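Local coordinates for pesticidal crystal protein Cry2Aa (Bacillus thuringiensis serovar kurstaki, PDB 1I5P) that kills dipteran and lepidopteran larvae by binding to their midgut epithelial cells and promoting colloid-osmotic lysis, at residues I512-K515 / G520-L523; Y222-Y227 / E514-Q519; N274-G279 / S298-N303; L442-I447 / S497-T502. One frame throughout, in Å; residues are numbered along the deposited sequence.

Interaction 1 of 4, residues I512-K515 / G520-L523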
loop_
_atom_site.group_PDB
_atom_site.type_symbol
_atom_site.label_atom_id
_atom_site.label_comp_id
_atom_site.label_asym_id
_atom_site.label_seq_id
_atom_site.Cartn_x
_atom_site.Cartn_y
_atom_site.Cartn_z
ATOM N N ILE A 512 -0.248 15.514 -0.598
ATOM C CA ILE A 512 -0.559 14.105 -0.431
ATOM C C ILE A 512 -0.663 13.941 1.078
ATOM O O ILE A 512 0.217 14.381 1.809
ATOM C CB ILE A 512 0.563 13.215 -1.001
ATOM C CG1 ILE A 512 0.660 13.438 -2.514
ATOM C CG2 ILE A 512 0.286 11.750 -0.689
ATOM C CD1 ILE A 512 1.759 12.651 -3.194
ATOM N N SER A 513 -1.755 13.338 1.537
ATOM C CA SER A 513 -1.990 13.149 2.961
ATOM C C SER A 513 -2.098 11.671 3.341
ATOM O O SER A 513 -2.973 10.950 2.864
ATOM C CB SER A 513 -3.267 13.890 3.371
ATOM O OG SER A 513 -3.553 13.722 4.748
ATOM N N GLU A 514 -1.196 11.240 4.209
ATOM C CA GLU A 514 -1.134 9.864 4.690
ATOM C C GLU A 514 -2.477 9.296 5.167
ATOM O O GLU A 514 -3.250 9.984 5.841
ATOM C CB GLU A 514 -0.095 9.793 5.819
ATOM C CG GLU A 514 -0.161 8.548 6.679
ATOM C CD GLU A 514 1.032 8.415 7.611
ATOM O OE1 GLU A 514 1.212 9.291 8.485
ATOM O OE2 GLU A 514 1.788 7.430 7.471
ATOM N N LYS A 515 -2.749 8.044 4.794
ATOM C CA LYS A 515 -3.969 7.341 5.203
ATOM C C LYS A 515 -3.616 5.912 5.605
ATOM O O LYS A 515 -2.657 5.340 5.097
ATOM C CB LYS A 515 -4.996 7.324 4.066
ATOM C CG LYS A 515 -5.564 8.695 3.741
ATOM C CD LYS A 515 -6.290 9.270 4.947
ATOM C CE LYS A 515 -6.651 10.732 4.730
ATOM N NZ LYS A 515 -5.430 11.572 4.570
ATOM N N GLY A 520 -4.042 3.567 0.204
ATOM C CA GLY A 520 -3.100 4.562 -0.271
ATOM C C GLY A 520 -3.418 5.915 0.319
ATOM O O GLY A 520 -4.433 6.072 0.991
ATOM N N ASP A 521 -2.566 6.902 0.071
ATOM C CA ASP A 521 -2.804 8.228 0.626
ATOM C C ASP A 521 -3.852 9.002 -0.162
ATOM O O ASP A 521 -4.247 8.608 -1.260
ATOM C CB ASP A 521 -1.493 9.024 0.696
ATOM C CG ASP A 521 -0.459 8.364 1.596
ATOM O OD1 ASP A 521 -0.859 7.570 2.483
ATOM O OD2 ASP A 521 0.751 8.643 1.427
ATOM N N SER A 522 -4.309 10.106 0.420
ATOM C CA SER A 522 -5.312 10.939 -0.223
ATOM C C SER A 522 -4.694 12.215 -0.784
ATOM O O SER A 522 -3.538 12.546 -0.496
ATOM C CB SER A 522 -6.425 11.297 0.770
ATOM O OG SER A 522 -5.927 12.087 1.840
ATOM N N LEU A 523 -5.476 12.917 -1.599
ATOM C CA LEU A 523 -5.038 14.167 -2.199
ATOM C C LEU A 523 -5.824 15.266 -1.486
ATOM O O LEU A 523 -7.053 15.324 -1.580
ATOM C CB LEU A 523 -5.346 14.165 -3.702
ATOM C CG LEU A 523 -4.393 14.934 -4.622
ATOM C CD1 LEU A 523 -2.955 14.459 -4.407
ATOM C CD2 LEU A 523 -4.816 14.729 -6.081
HETATM O O HOH W 1 -4.104 3.403 3.193
HETATM O O HOH W 2 -0.018 5.519 3.875
#
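From the loop just after strand 510-513, Lys-515 folds over to meet Ser-522. Its CB rests on the carbonyl oxygen of Gly-520, and CG lies near the backbone N of Ser-522. Bends at chi2 (-61°) and chi4 (-63°) fold the chain over, carrying CE to 3.3 Å from Ser-522 OG. At the tip, NZ donates to Ser-522 OG at 2.8 Å, to the carbonyl O of Glu-514, which it meets from above the carbonyl plane, and weakly to Ser-513 O. Asp-618 also bonds Ser-522 OG and forms a long, weak ion pair with NZ. A long, probably charged ammonium group suits this buried cluster of oxygens.

The two segments form the end of a beta hairpin in the C-terminal beta sandwich: Ser-513 and Ser-522 make a hydrogen-bonded antiparallel pair, Ser-513 N to Ser-522 O 2.8 Å and Ser-522 N to Ser-513 O 2.9 Å. Beyond it Ile-512 faces Leu-523 in a non-hydrogen-bonded pair.

Asp-521 ties the loop end together. Its OD1 accepts the backbone N-H of Lys-515 at 3.0 Å, from above the carboxylate plane, and takes a second proton from a water that also donates to Lys-515 O. OD2 is bonded by Gln-301, while Ile-512 CG2 packs on Asp-521 CB at 3.5 Å.

Interaction 2 of 4, residues Y222-Y227 / E514-Q519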
loop_
_atom_site.group_PDB
_atom_site.type_symbol
_atom_site.label_atom_id
_atom_site.label_comp_id
_atom_site.label_asym_id
_atom_site.label_seq_id
_atom_site.Cartn_x
_atom_site.Cartn_y
_atom_site.Cartn_z
ATOM N N TYR A 222 -9.742 1.521 16.037
ATOM C CA TYR A 222 -8.872 0.923 17.045
ATOM C C TYR A 222 -7.479 0.651 16.480
ATOM O O TYR A 222 -6.471 0.925 17.134
ATOM C CB TYR A 222 -9.463 -0.387 17.573
ATOM C CG TYR A 222 -8.512 -1.127 18.491
ATOM C CD1 TYR A 222 -8.283 -0.692 19.799
ATOM C CD2 TYR A 222 -7.797 -2.230 18.033
ATOM C CE1 TYR A 222 -7.361 -1.342 20.628
ATOM C CE2 TYR A 222 -6.873 -2.882 18.846
ATOM C CZ TYR A 222 -6.657 -2.439 20.137
ATOM O OH TYR A 222 -5.731 -3.101 20.921
ATOM N N CYS A 223 -7.423 0.105 15.267
ATOM C CA CYS A 223 -6.141 -0.193 14.628
ATOM C C CYS A 223 -5.364 1.082 14.333
ATOM O O CYS A 223 -4.171 1.177 14.619
ATOM C CB CYS A 223 -6.356 -0.966 13.321
ATOM S SG CYS A 223 -6.921 -2.656 13.539
ATOM N N ILE A 224 -6.051 2.058 13.753
ATOM C CA ILE A 224 -5.426 3.332 13.421
ATOM C C ILE A 224 -4.901 4.032 14.667
ATOM O O ILE A 224 -3.753 4.472 14.698
ATOM C CB ILE A 224 -6.426 4.248 12.692
ATOM C CG1 ILE A 224 -6.804 3.611 11.350
ATOM C CG2 ILE A 224 -5.819 5.643 12.487
ATOM C CD1 ILE A 224 -8.002 4.250 10.679
ATOM N N ASN A 225 -5.734 4.126 15.695
ATOM C CA ASN A 225 -5.322 4.777 16.932
ATOM C C ASN A 225 -4.144 4.066 17.601
ATOM O O ASN A 225 -3.211 4.715 18.065
ATOM C CB ASN A 225 -6.500 4.866 17.909
ATOM C CG ASN A 225 -7.619 5.768 17.399
ATOM O OD1 ASN A 225 -7.404 6.619 16.537
ATOM N ND2 ASN A 225 -8.818 5.598 17.953
ATOM N N THR A 226 -4.179 2.738 17.649
ATOM C CA THR A 226 -3.093 1.986 18.275
ATOM C C THR A 226 -1.767 2.259 17.569
ATOM O O THR A 226 -0.743 2.504 18.209
ATOM C CB THR A 226 -3.376 0.466 18.248
ATOM O OG1 THR A 226 -4.581 0.192 18.972
ATOM C CG2 THR A 226 -2.229 -0.311 18.892
ATOM N N TYR A 227 -1.794 2.217 16.244
ATOM C CA TYR A 227 -0.590 2.452 15.467
ATOM C C TYR A 227 -0.096 3.891 15.580
ATOM O O TYR A 227 1.098 4.124 15.757
ATOM C CB TYR A 227 -0.843 2.118 14.002
ATOM C CG TYR A 227 0.323 2.446 13.098
ATOM C CD1 TYR A 227 1.427 1.602 13.016
ATOM C CD2 TYR A 227 0.313 3.596 12.311
ATOM C CE1 TYR A 227 2.490 1.889 12.168
ATOM C CE2 TYR A 227 1.375 3.894 11.463
ATOM C CZ TYR A 227 2.456 3.036 11.393
ATOM O OH TYR A 227 3.496 3.330 10.541
ATOM N N GLU A 514 -1.196 11.240 4.209
ATOM C CA GLU A 514 -1.134 9.864 4.690
ATOM C C GLU A 514 -2.477 9.296 5.167
ATOM O O GLU A 514 -3.250 9.984 5.841
ATOM C CB GLU A 514 -0.095 9.793 5.819
ATOM C CG GLU A 514 -0.161 8.548 6.679
ATOM C CD GLU A 514 1.032 8.415 7.611
ATOM O OE1 GLU A 514 1.212 9.291 8.485
ATOM O OE2 GLU A 514 1.788 7.430 7.471
ATOM N N LYS A 515 -2.749 8.044 4.794
ATOM C CA LYS A 515 -3.969 7.341 5.203
ATOM C C LYS A 515 -3.616 5.912 5.605
ATOM O O LYS A 515 -2.657 5.340 5.097
ATOM C CB LYS A 515 -4.996 7.324 4.066
ATOM C CG LYS A 515 -5.564 8.695 3.741
ATOM C CD LYS A 515 -6.290 9.270 4.947
ATOM C CE LYS A 515 -6.651 10.732 4.730
ATOM N NZ LYS A 515 -5.430 11.572 4.570
ATOM N N PHE A 516 -4.390 5.331 6.515
ATOM C CA PHE A 516 -4.109 3.975 6.975
ATOM C C PHE A 516 -5.097 2.928 6.474
ATOM O O PHE A 516 -4.753 1.753 6.378
ATOM C CB PHE A 516 -4.045 3.946 8.506
ATOM C CG PHE A 516 -3.104 4.964 9.086
ATOM C CD1 PHE A 516 -3.592 6.149 9.629
ATOM C CD2 PHE A 516 -1.730 4.759 9.051
ATOM C CE1 PHE A 516 -2.724 7.120 10.129
ATOM C CE2 PHE A 516 -0.850 5.728 9.548
ATOM C CZ PHE A 516 -1.351 6.909 10.087
ATOM N N GLY A 517 -6.318 3.351 6.160
ATOM C CA GLY A 517 -7.310 2.409 5.665
ATOM C C GLY A 517 -7.976 2.909 4.398
ATOM O O GLY A 517 -9.181 2.739 4.216
ATOM N N ASN A 518 -7.189 3.515 3.512
ATOM C CA ASN A 518 -7.711 4.083 2.272
ATOM C C ASN A 518 -7.044 3.542 1.001
ATOM O O ASN A 518 -7.147 4.154 -0.066
ATOM C CB ASN A 518 -7.542 5.606 2.327
ATOM C CG ASN A 518 -8.182 6.317 1.151
ATOM O OD1 ASN A 518 -9.383 6.197 0.917
ATOM N ND2 ASN A 518 -7.377 7.070 0.404
ATOM N N GLN A 519 -6.376 2.396 1.107
ATOM C CA GLN A 519 -5.678 1.797 -0.036
ATOM C C GLN A 519 -4.714 2.808 -0.652
ATOM O O GLN A 519 -4.575 2.898 -1.869
ATOM C CB GLN A 519 -6.673 1.322 -1.100
ATOM C CG GLN A 519 -7.645 0.243 -0.633
ATOM C CD GLN A 519 -6.982 -1.105 -0.378
ATOM O OE1 GLN A 519 -7.650 -2.068 0.002
ATOM N NE2 GLN A 519 -5.671 -1.182 -0.591
HETATM O O HOH W 3 3.186 5.616 9.037
#
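Phe-516 projects from its loop against helix 202-232 and meets two residues one turn apart, Ile-224 and Tyr-227. Ile-224 CG2 comes 3.7 Å from Phe-516 CD1, while Ile-224 CG1 lies by Phe-516 CB. Across the ring from CD1, Phe-516 CE2 is 3.5 Å from Tyr-227 CE2. The two aromatic planes are inclined at 65° with centroids 5.5 Å apart, an oblique meeting. A flat, apolar phenyl suits this place because it can touch a branched aliphatic chain with one set of ring carbons and a second ring with the other.

Tyr-227 has CG anti to the backbone N (chi1 175°), which sends the ring out from the helix toward the loop. Its OH lies 2.8 Å from a water in the plane of the ring, and that water donates to Glu-514 OE2, also at 2.8 Å. The tyrosine thus adds a polar, water-mediated link to the apolar packing.

Farther out, Trp-293 donates to the same Glu-514 OE2. Asp-582 accepts the backbone N-H groups of Phe-516 and Gly-517, one on each carboxylate oxygen, and so fixes the loop from which the phenyl projects. Phe-249 of helix 238-259 also packs on Phe-516. This is a domain interface of the three-domain delta endotoxin: a hairpin loop of the C-terminal beta sandwich docks on the N-terminal helical bundle.

Interaction 3 of 4, residues N274-G279 / S298-N303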
loop_
_atom_site.group_PDB
_atom_site.type_symbol
_atom_site.label_atom_id
_atom_site.label_comp_id
_atom_site.label_asym_id
_atom_site.label_seq_id
_atom_site.Cartn_x
_atom_site.Cartn_y
_atom_site.Cartn_z
ATOM N N ASN A 274 1.703 2.392 -0.313
ATOM C CA ASN A 274 3.068 2.064 -0.697
ATOM C C ASN A 274 3.778 1.395 0.463
ATOM O O ASN A 274 3.298 1.409 1.593
ATOM C CB ASN A 274 3.868 3.327 -1.032
ATOM C CG ASN A 274 3.368 4.045 -2.264
ATOM O OD1 ASN A 274 3.051 3.429 -3.278
ATOM N ND2 ASN A 274 3.318 5.373 -2.184
ATOM N N LEU A 275 4.928 0.807 0.159
ATOM C CA LEU A 275 5.797 0.200 1.159
ATOM C C LEU A 275 7.120 0.864 0.799
ATOM O O LEU A 275 7.562 0.764 -0.339
ATOM C CB LEU A 275 5.907 -1.321 0.975
ATOM C CG LEU A 275 4.662 -2.175 1.243
ATOM C CD1 LEU A 275 5.021 -3.641 1.086
ATOM C CD2 LEU A 275 4.132 -1.904 2.646
ATOM N N TYR A 276 7.731 1.570 1.746
ATOM C CA TYR A 276 8.997 2.244 1.471
ATOM C C TYR A 276 10.163 1.502 2.081
ATOM O O TYR A 276 10.093 1.039 3.219
ATOM C CB TYR A 276 9.000 3.669 2.020
ATOM C CG TYR A 276 7.770 4.458 1.679
ATOM C CD1 TYR A 276 6.667 4.471 2.530
ATOM C CD2 TYR A 276 7.703 5.192 0.496
ATOM C CE1 TYR A 276 5.524 5.206 2.209
ATOM C CE2 TYR A 276 6.568 5.921 0.165
ATOM C CZ TYR A 276 5.488 5.928 1.019
ATOM O OH TYR A 276 4.378 6.668 0.674
ATOM N N ALA A 277 11.241 1.405 1.315
ATOM C CA ALA A 277 12.433 0.724 1.777
ATOM C C ALA A 277 13.648 1.626 1.636
ATOM O O ALA A 277 13.783 2.349 0.647
ATOM C CB ALA A 277 12.641 -0.554 0.979
ATOM N N SER A 278 14.512 1.598 2.642
ATOM C CA SER A 278 15.746 2.371 2.615
ATOM C C SER A 278 16.824 1.395 3.070
ATOM O O SER A 278 16.514 0.332 3.608
ATOM C CB SER A 278 15.674 3.599 3.542
ATOM O OG SER A 278 15.755 3.249 4.914
ATOM N N GLY A 279 18.085 1.749 2.860
ATOM C CA GLY A 279 19.155 0.841 3.224
ATOM C C GLY A 279 19.587 0.776 4.675
ATOM O O GLY A 279 19.419 1.730 5.445
ATOM N N SER A 298 6.098 12.928 1.776
ATOM C CA SER A 298 5.687 13.897 0.759
ATOM C C SER A 298 6.784 13.927 -0.297
ATOM O O SER A 298 6.530 14.210 -1.471
ATOM C CB SER A 298 5.492 15.299 1.362
ATOM O OG SER A 298 6.727 15.935 1.648
ATOM N N LEU A 299 8.003 13.607 0.136
ATOM C CA LEU A 299 9.167 13.581 -0.743
ATOM C C LEU A 299 9.236 12.279 -1.531
ATOM O O LEU A 299 9.523 12.281 -2.728
ATOM C CB LEU A 299 10.449 13.727 0.073
ATOM C CG LEU A 299 11.772 13.494 -0.664
ATOM C CD1 LEU A 299 12.018 14.619 -1.653
ATOM C CD2 LEU A 299 12.912 13.420 0.343
ATOM N N PHE A 300 8.981 11.172 -0.840
ATOM C CA PHE A 300 9.027 9.846 -1.445
ATOM C C PHE A 300 7.954 9.619 -2.507
ATOM O O PHE A 300 8.087 8.715 -3.331
ATOM C CB PHE A 300 8.923 8.771 -0.355
ATOM C CG PHE A 300 10.051 8.810 0.652
ATOM C CD1 PHE A 300 9.928 8.152 1.873
ATOM C CD2 PHE A 300 11.235 9.501 0.381
ATOM C CE1 PHE A 300 10.958 8.175 2.810
ATOM C CE2 PHE A 300 12.272 9.529 1.315
ATOM C CZ PHE A 300 12.129 8.863 2.532
ATOM N N GLN A 301 6.901 10.432 -2.500
ATOM C CA GLN A 301 5.836 10.271 -3.488
ATOM C C GLN A 301 5.844 11.338 -4.580
ATOM O O GLN A 301 4.860 11.507 -5.297
ATOM C CB GLN A 301 4.476 10.241 -2.794
ATOM C CG GLN A 301 4.276 8.991 -1.954
ATOM C CD GLN A 301 2.925 8.952 -1.302
ATOM O OE1 GLN A 301 1.938 8.547 -1.918
ATOM N NE2 GLN A 301 2.863 9.380 -0.042
ATOM N N VAL A 302 6.951 12.061 -4.700
ATOM C CA VAL A 302 7.056 13.086 -5.728
ATOM C C VAL A 302 7.021 12.402 -7.089
ATOM O O VAL A 302 7.768 11.457 -7.336
ATOM C CB VAL A 302 8.368 13.895 -5.589
ATOM C CG1 VAL A 302 8.692 14.617 -6.906
ATOM C CG2 VAL A 302 8.229 14.903 -4.463
ATOM N N ASN A 303 6.146 12.887 -7.963
ATOM C CA ASN A 303 5.991 12.342 -9.306
ATOM C C ASN A 303 5.461 10.912 -9.282
ATOM O O ASN A 303 5.782 10.120 -10.162
ATOM C CB ASN A 303 7.327 12.376 -10.061
ATOM C CG ASN A 303 7.760 13.788 -10.444
ATOM O OD1 ASN A 303 6.951 14.711 -10.464
ATOM N ND2 ASN A 303 9.040 13.949 -10.776
HETATM O O HOH W 4 2.577 7.260 -4.206
#
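Tyr-276 and Phe-300 lean on each other obliquely, their ring planes 45° apart and centroids separated by 5.8 Å. The closest approach is between Tyr-276 CE2 and Phe-300 CB, 3.7 Å, so the tyrosine lies against the root of the phenylalanine as much as against its ring. Phe-300 then continues onto Val-465, Ser-427 and Val-429, where an apolar aromatic fits a buried site.

Both segments belong to the middle, beta-prism domain: Tyr-276 stands on strand 275-278, an outer strand of a three-stranded antiparallel sheet, and Phe-300 lies on helix 293-300, which packs over that sheet.

Gln-301 runs at about a right angle to Tyr-276, with its CG at the edge of the phenol ring and the amide plane turned 59° from it. The extended chain (chi2 -179°) brings the amide alongside the hydroxyl; NE2 lies 3.2 Å from Tyr-276 OH at a poor angle and bonds instead to Asp-521.

The amide of Asn-274 stands perpendicular to that of Gln-301. A water joins them, accepting from Asn-274 ND2 at 2.9 Å and donating to Gln-301 OE1 at 2.7 Å. Asn-274 ND2 also makes a weak, nearly straight bond to Tyr-276 OH at 3.3 Å, while its OD1 accepts from Asn-469.

Interaction 4 of 4, residues L442-I447 / S497-T502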
loop_
_atom_site.group_PDB
_atom_site.type_symbol
_atom_site.label_atom_id
_atom_site.label_comp_id
_atom_site.label_asym_id
_atom_site.label_seq_id
_atom_site.Cartn_x
_atom_site.Cartn_y
_atom_site.Cartn_z
ATOM N N LEU A 442 6.663 18.744 1.230
ATOM C CA LEU A 442 6.501 19.128 -0.169
ATOM C C LEU A 442 5.051 19.026 -0.613
ATOM O O LEU A 442 4.276 18.255 -0.045
ATOM C CB LEU A 442 7.350 18.233 -1.073
ATOM C CG LEU A 442 8.854 18.480 -1.116
ATOM C CD1 LEU A 442 9.427 18.470 0.284
ATOM C CD2 LEU A 442 9.500 17.404 -1.970
ATOM N N HIS A 443 4.677 19.817 -1.617
ATOM C CA HIS A 443 3.319 19.757 -2.136
ATOM C C HIS A 443 3.327 18.752 -3.277
ATOM O O HIS A 443 4.376 18.176 -3.589
ATOM C CB HIS A 443 2.842 21.140 -2.615
ATOM C CG HIS A 443 3.640 21.717 -3.744
ATOM N ND1 HIS A 443 3.560 21.239 -5.035
ATOM C CD2 HIS A 443 4.510 22.754 -3.780
ATOM C CE1 HIS A 443 4.345 21.959 -5.817
ATOM N NE2 HIS A 443 4.933 22.885 -5.080
ATOM N N TYR A 444 2.168 18.529 -3.892
ATOM C CA TYR A 444 2.050 17.573 -4.987
ATOM C C TYR A 444 3.095 17.824 -6.078
ATOM O O TYR A 444 3.177 18.918 -6.639
ATOM C CB TYR A 444 0.646 17.644 -5.588
ATOM C CG TYR A 444 0.329 16.518 -6.547
ATOM C CD1 TYR A 444 0.011 15.240 -6.076
ATOM C CD2 TYR A 444 0.349 16.728 -7.928
ATOM C CE1 TYR A 444 -0.285 14.196 -6.960
ATOM C CE2 TYR A 444 0.057 15.695 -8.821
ATOM C CZ TYR A 444 -0.262 14.432 -8.327
ATOM O OH TYR A 444 -0.563 13.418 -9.203
ATOM N N ASN A 445 3.894 16.797 -6.365
ATOM C CA ASN A 445 4.936 16.871 -7.382
ATOM C C ASN A 445 5.845 18.086 -7.277
ATOM O O ASN A 445 6.333 18.588 -8.288
ATOM C CB ASN A 445 4.320 16.824 -8.786
ATOM C CG ASN A 445 3.800 15.448 -9.146
ATOM O OD1 ASN A 445 3.248 15.241 -10.229
ATOM N ND2 ASN A 445 3.978 14.495 -8.239
ATOM N N GLN A 446 6.074 18.566 -6.064
ATOM C CA GLN A 446 6.959 19.704 -5.906
ATOM C C GLN A 446 8.378 19.272 -6.199
ATOM O O GLN A 446 8.832 18.233 -5.720
ATOM C CB GLN A 446 6.892 20.267 -4.488
ATOM C CG GLN A 446 8.037 21.225 -4.166
ATOM C CD GLN A 446 7.756 22.090 -2.958
ATOM O OE1 GLN A 446 7.103 21.658 -2.006
ATOM N NE2 GLN A 446 8.265 23.315 -2.981
ATOM N N ILE A 447 9.076 20.068 -6.999
ATOM C CA ILE A 447 10.454 19.769 -7.330
ATOM C C ILE A 447 11.341 20.660 -6.472
ATOM O O ILE A 447 11.476 21.854 -6.730
ATOM C CB ILE A 447 10.746 20.030 -8.820
ATOM C CG1 ILE A 447 9.833 19.157 -9.688
ATOM C CG2 ILE A 447 12.208 19.744 -9.120
ATOM C CD1 ILE A 447 10.000 17.655 -9.464
ATOM N N SER A 497 -6.330 5.503 -7.707
ATOM C CA SER A 497 -5.802 6.318 -6.633
ATOM C C SER A 497 -5.800 7.765 -7.087
ATOM O O SER A 497 -5.360 8.077 -8.200
ATOM C CB SER A 497 -4.369 5.908 -6.279
ATOM O OG SER A 497 -3.767 6.904 -5.470
ATOM N N PRO A 498 -6.301 8.667 -6.236
ATOM C CA PRO A 498 -6.343 10.088 -6.562
ATOM C C PRO A 498 -4.946 10.618 -6.833
ATOM O O PRO A 498 -4.785 11.669 -7.442
ATOM C CB PRO A 498 -6.966 10.700 -5.312
ATOM C CG PRO A 498 -7.922 9.631 -4.876
ATOM C CD PRO A 498 -7.046 8.398 -4.992
ATOM N N ILE A 499 -3.933 9.883 -6.383
ATOM C CA ILE A 499 -2.549 10.302 -6.573
ATOM C C ILE A 499 -2.097 10.119 -8.020
ATOM O O ILE A 499 -1.228 10.848 -8.507
ATOM C CB ILE A 499 -1.579 9.503 -5.658
ATOM C CG1 ILE A 499 -2.031 9.597 -4.192
ATOM C CG2 ILE A 499 -0.152 10.016 -5.835
ATOM C CD1 ILE A 499 -2.356 11.000 -3.713
ATOM N N HIS A 500 -2.706 9.154 -8.703
ATOM C CA HIS A 500 -2.359 8.830 -10.086
ATOM C C HIS A 500 -3.134 9.661 -11.099
ATOM O O HIS A 500 -3.801 9.126 -11.990
ATOM C CB HIS A 500 -2.612 7.344 -10.329
ATOM C CG HIS A 500 -1.795 6.446 -9.454
ATOM N ND1 HIS A 500 -2.130 5.128 -9.219
ATOM C CD2 HIS A 500 -0.635 6.664 -8.790
ATOM C CE1 HIS A 500 -1.211 4.574 -8.450
ATOM N NE2 HIS A 500 -0.292 5.483 -8.176
ATOM N N ALA A 501 -3.031 10.976 -10.965
ATOM C CA ALA A 501 -3.727 11.879 -11.861
ATOM C C ALA A 501 -2.938 12.184 -13.120
ATOM O O ALA A 501 -1.716 12.030 -13.162
ATOM C CB ALA A 501 -4.048 13.175 -11.136
ATOM N N THR A 502 -3.650 12.606 -14.156
ATOM C CA THR A 502 -3.011 12.992 -15.405
ATOM C C THR A 502 -2.348 14.334 -15.126
ATOM O O THR A 502 -1.215 14.587 -15.538
ATOM C CB THR A 502 -4.048 13.183 -16.524
ATOM O OG1 THR A 502 -4.674 11.926 -16.810
ATOM C CG2 THR A 502 -3.382 13.725 -17.780
#
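Tyr-444 reaches across to the 497-502 turn with its hydroxyl and donates to the carbonyl O of Ile-499, OH to O 2.7 Å. The acceptor lies at the edge of the phenol ring, in its plane, while the hydroxyl oxygen is tilted 30° from the carbonyl plane. A chi1 of -169° swings the ring away from the backbone N, toward the turn. Tyrosine suits the place: its ring is long enough to bring the hydroxyl to a buried carbonyl.

Around this firm bond the apolar packing is looser. Tyr-444 CE1 is 4.3 Å from Ile-499 CG2, and the small methyl of Ala-501 lies beside the hydroxyl, CB 4.0 Å from Tyr-444 OH. Leu-523 and Ile-512 of the adjoining hairpin touch both Tyr-444 and Ile-499.

The pair bridges two domains of the toxin, a loop of the middle beta-prism domain and a turn of the C-terminal beta sandwich. Ser-497 to His-500 form a type I beta turn, and Ser-497 OG accepts from Ile-499 N in an ST turn. An inverse gamma turn centred on His-500 follows, in which Ala-501 N bonds weakly to Ile-499 O, the oxygen that also takes the tyrosine.

Away from the turn, the partly exposed His-443 and Gln-446 are bonded within their own loop. Gln-446 OE1 accepts from His-443 N at 3.1 Å, Gln-446 CB sits over the centre of the imidazole, and His-443 ND1 donates to Tyr-444 O.

Overall arrangement
The four contacts lie where the three domains of the toxin meet. Along the chain interaction 3 closes first, then interaction 4, then interaction 1, and both 3 and 4 fall within the long span between the two segments of interaction 2. Interaction 1, in the hairpin of strands 510-513 and 522-525, is the hub: its centre is about 11 Å from that of interaction 2, 13 Å from interaction 3 and 10 Å from interaction 4. It shares Glu-514 and Lys-515 with interaction 2, while Gln-301 and Leu-523 link it to interactions 3 and 4, themselves joined by a probable Ser-298 to Leu-442 hydrogen bond. One hairpin thus contacts both other domains, which probably helps to hold them together.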